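Local atomic coordinates of laminin subunit ALPHA-1 (Mus musculus, PDB entry 2JD4), a protein that forms part of basement-membrane laminin-111, its LG4-5 domain pair binding metal ions and probably serving in cell-surface anchorage. Residues A55-Y61 with T73-G79. The protein carries 4 engineered substitutions. Numbering follows the deposited sequence.
Sequences ASSGLIY and TLQLQEG
Strands 58-61 and 73-77 run antiparallel, their axes 4.6 Å apart at closest approach and their directions 151° apart. Gly-58 and Leu-76 form a hydrogen-bonded pair: Gly-58 N to Leu-76 O 3.1 Å, Leu-76 N to Gly-58 O 2.8 Å. Gly-58 sits at phi/psi 158/157, where a CB would jam against the preceding carbonyl. Leu-59 and Gln-75 follow as a non-hydrogen-bonded pair. A classic beta bulge then sets Ile-60 (phi/psi -96/-46) and Tyr-61 opposite Leu-74, whose O accepts from Ile-60 N at 2.9 Å and weakly from Tyr-61 N at 3.4 Å. The two strands form a hairpin within one sheet of the laminin G beta-sandwich; Ile-60 and Tyr-61 also touch strand 44-53 of the facing sheet. With Thr-73 chi1 t, Tyr-61 O accepts from Leu-74 N (3.1 Å) and Thr-73 OG1 (3.0 Å). Tyr-61, chi1 p, lays a ring face against Leu-74 CB, 3.9 Å from the centroid (CH-pi); its OH is hydrogen-bonded to Thr-110 OG1. Carbonyls of Ile-158 and Ile-161 satisfy Gln-75 NE2, and His-163 satisfies Ser-57 OG. Past the strand, Glu-78 and Gly-79 take positive phi, and Gly-79 N donates to Ser-56 O at 2.8 Å. Ala-55 O, 3.5 Å from Leu-76 CD2, is buried without a polar partner.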
ATOM      1  N   ALA A  55      -3.294   3.981  -5.972  1.00 20.29           N
ATOM      2  CA  ALA A  55      -3.069   4.732  -4.740  1.00 21.26           C
ATOM      3  C   ALA A  55      -3.619   6.151  -4.691  1.00 18.17           C
ATOM      4  O   ALA A  55      -3.888   6.770  -5.712  1.00 19.53           O
ATOM      5  CB  ALA A  55      -1.574   4.754  -4.425  1.00 22.55           C
ATOM      6  N   SER A  56      -3.771   6.673  -3.484  1.00 19.11           N
ATOM      7  CA  SER A  56      -4.279   8.028  -3.341  1.00 20.76           C
ATOM      8  C   SER A  56      -3.152   9.025  -3.075  1.00 19.41           C
ATOM      9  O   SER A  56      -3.297  10.210  -3.363  1.00 21.65           O
ATOM     10  CB  SER A  56      -5.316   8.096  -2.213  1.00 19.88           C
ATOM     11  OG  SER A  56      -4.698   7.943  -0.947  1.00 29.13           O
ATOM     12  N   SER A  57      -2.027   8.557  -2.540  1.00 17.63           N
ATOM     13  CA  SER A  57      -0.923   9.470  -2.238  1.00 17.09           C
ATOM     14  C   SER A  57       0.466   8.849  -2.304  1.00 17.16           C
ATOM     15  O   SER A  57       0.628   7.632  -2.133  1.00 15.82           O
ATOM     16  CB  SER A  57      -1.112  10.064  -0.842  1.00 18.53           C
ATOM     17  OG  SER A  57      -0.918   9.067   0.151  1.00 20.61           O
ATOM     18  N   GLY A  58       1.469   9.702  -2.520  1.00 15.33           N
ATOM     19  CA  GLY A  58       2.848   9.245  -2.586  1.00 15.21           C
ATOM     20  C   GLY A  58       3.793  10.170  -3.341  1.00 16.37           C
ATOM     21  O   GLY A  58       3.361  10.965  -4.184  1.00 14.75           O
ATOM     22  N   LEU A  59       5.088  10.067  -3.038  1.00 14.13           N
ATOM     23  CA  LEU A  59       6.107  10.883  -3.703  1.00 15.81           C
ATOM     24  C   LEU A  59       6.583  10.152  -4.963  1.00 17.19           C
ATOM     25  O   LEU A  59       6.955   8.985  -4.897  1.00 14.22           O
ATOM     26  CB  LEU A  59       7.285  11.139  -2.746  1.00 14.49           C
ATOM     27  CG  LEU A  59       8.428  12.030  -3.255  1.00 24.12           C
ATOM     28  CD1 LEU A  59       9.119  12.727  -2.087  1.00 19.10           C
ATOM     29  CD2 LEU A  59       9.426  11.190  -4.047  1.00 20.25           C
ATOM     30  N   ILE A  60       6.566  10.841  -6.104  1.00 15.46           N
ATOM     31  CA  ILE A  60       6.971  10.236  -7.372  1.00 15.42           C
ATOM     32  C   ILE A  60       8.440  10.524  -7.715  1.00 19.52           C
ATOM     33  O   ILE A  60       9.166   9.615  -8.132  1.00 17.49           O
ATOM     34  CB  ILE A  60       6.028  10.690  -8.501  1.00 16.78           C
ATOM     35  CG1 ILE A  60       4.586  10.293  -8.143  1.00 19.41           C
ATOM     36  CG2 ILE A  60       6.465  10.067  -9.826  1.00 16.43           C
ATOM     37  CD1 ILE A  60       3.496  10.913  -9.029  1.00 14.04           C
ATOM     38  N   TYR A  61       8.880  11.777  -7.562  1.00 17.44           N
ATOM     39  CA  TYR A  61      10.295  12.114  -7.765  1.00 16.63           C
ATOM     40  C   TYR A  61      10.691  13.338  -6.951  1.00 19.64           C
ATOM     41  O   TYR A  61       9.845  14.181  -6.622  1.00 16.61           O
ATOM     42  CB  TYR A  61      10.653  12.307  -9.254  1.00 16.07           C
ATOM     43  CG  TYR A  61      10.315  13.639  -9.893  1.00 19.07           C
ATOM     44  CD1 TYR A  61      10.979  14.811  -9.525  1.00 22.19           C
ATOM     45  CD2 TYR A  61       9.369  13.716 -10.912  1.00 18.82           C
ATOM     46  CE1 TYR A  61      10.711  16.019 -10.163  1.00 20.39           C
ATOM     47  CE2 TYR A  61       9.092  14.922 -11.554  1.00 22.12           C
ATOM     48  CZ  TYR A  61       9.770  16.068 -11.172  1.00 19.43           C
ATOM     49  OH  TYR A  61       9.504  17.260 -11.808  1.00 21.61           O
ATOM     50  N   THR A  73       9.823  18.702  -6.824  1.00 19.27           N
ATOM     51  CA  THR A  73       9.182  17.425  -6.528  1.00 17.61           C
ATOM     52  C   THR A  73       7.820  17.264  -7.200  1.00 18.28           C
ATOM     53  O   THR A  73       7.164  18.248  -7.564  1.00 17.01           O
ATOM     54  CB  THR A  73       9.013  17.248  -4.993  1.00 20.32           C
ATOM     55  OG1 THR A  73       8.420  15.976  -4.708  1.00 18.92           O
ATOM     56  CG2 THR A  73       8.127  18.350  -4.422  1.00 19.38           C
ATOM     57  N   LEU A  74       7.424  16.008  -7.397  1.00 15.67           N
ATOM     58  CA  LEU A  74       6.134  15.656  -7.980  1.00 16.31           C
ATOM     59  C   LEU A  74       5.535  14.656  -6.996  1.00 19.31           C
ATOM     60  O   LEU A  74       6.122  13.599  -6.735  1.00 18.68           O
ATOM     61  CB  LEU A  74       6.296  14.998  -9.357  1.00 16.44           C
ATOM     62  CG  LEU A  74       4.995  14.464  -9.983  1.00 15.07           C
ATOM     63  CD1 LEU A  74       4.079  15.629 -10.337  1.00 19.89           C
ATOM     64  CD2 LEU A  74       5.291  13.640 -11.227  1.00 13.48           C
ATOM     65  N   GLN A  75       4.378  15.000  -6.440  1.00 19.91           N
ATOM     66  CA  GLN A  75       3.702  14.151  -5.460  1.00 17.08           C
ATOM     67  C   GLN A  75       2.244  13.932  -5.829  1.00 18.70           C
ATOM     68  O   GLN A  75       1.632  14.759  -6.507  1.00 20.36           O
ATOM     69  CB  GLN A  75       3.766  14.804  -4.072  1.00 18.49           C
ATOM     70  CG  GLN A  75       5.167  15.013  -3.529  1.00 16.59           C
ATOM     71  CD  GLN A  75       5.223  16.092  -2.451  1.00 22.77           C
ATOM     72  OE1 GLN A  75       4.856  17.238  -2.698  1.00 22.23           O
ATOM     73  NE2 GLN A  75       5.685  15.729  -1.258  1.00 20.43           N
ATOM     74  N   LEU A  76       1.693  12.804  -5.391  1.00 21.14           N
ATOM     75  CA  LEU A  76       0.295  12.493  -5.639  1.00 18.48           C
ATOM     76  C   LEU A  76      -0.415  12.716  -4.309  1.00 20.26           C
ATOM     77  O   LEU A  76       0.106  12.344  -3.259  1.00 19.81           O
ATOM     78  CB  LEU A  76       0.119  11.036  -6.057  1.00 18.43           C
ATOM     79  CG  LEU A  76      -1.307  10.660  -6.474  1.00 19.63           C
ATOM     80  CD1 LEU A  76      -1.604  11.269  -7.852  1.00 17.40           C
ATOM     81  CD2 LEU A  76      -1.453   9.139  -6.523  1.00 23.07           C
ATOM     82  N   GLN A  77      -1.593  13.330  -4.357  1.00 19.48           N
ATOM     83  CA  GLN A  77      -2.368  13.594  -3.147  1.00 22.47           C
ATOM     84  C   GLN A  77      -3.852  13.553  -3.477  1.00 23.25           C
ATOM     85  O   GLN A  77      -4.317  14.227  -4.402  1.00 23.51           O
ATOM     86  CB  GLN A  77      -2.005  14.958  -2.562  1.00 23.99           C
ATOM     87  CG  GLN A  77      -2.803  15.316  -1.315  1.00 29.44           C
ATOM     88  CD  GLN A  77      -2.444  16.681  -0.759  1.00 35.75           C
ATOM     89  OE1 GLN A  77      -1.419  16.847  -0.101  1.00 35.13           O
ATOM     90  NE2 GLN A  77      -3.286  17.670  -1.034  1.00 41.31           N
ATOM     91  N   GLU A  78      -4.592  12.751  -2.717  1.00 23.15           N
ATOM     92  CA  GLU A  78      -6.022  12.592  -2.944  1.00 24.24           C
ATOM     93  C   GLU A  78      -6.266  12.185  -4.391  1.00 22.48           C
ATOM     94  O   GLU A  78      -7.229  12.619  -5.021  1.00 21.62           O
ATOM     95  CB  GLU A  78      -6.773  13.889  -2.616  1.00 28.94           C
ATOM     96  CG  GLU A  78      -6.654  14.311  -1.148  1.00 37.22           C
ATOM     97  CD  GLU A  78      -7.430  15.584  -0.828  1.00 43.47           C
ATOM     98  OE1 GLU A  78      -7.196  16.617  -1.492  1.00 47.31           O
ATOM     99  OE2 GLU A  78      -8.272  15.553   0.094  1.00 46.00           O
ATOM    100  N   GLY A  79      -5.370  11.354  -4.917  1.00 22.98           N
ATOM    101  CA  GLY A  79      -5.509  10.870  -6.277  1.00 20.60           C
ATOM    102  C   GLY A  79      -5.111  11.828  -7.383  1.00 23.18           C
ATOM    103  O   GLY A  79      -5.225  11.477  -8.557  1.00 25.63           O
TER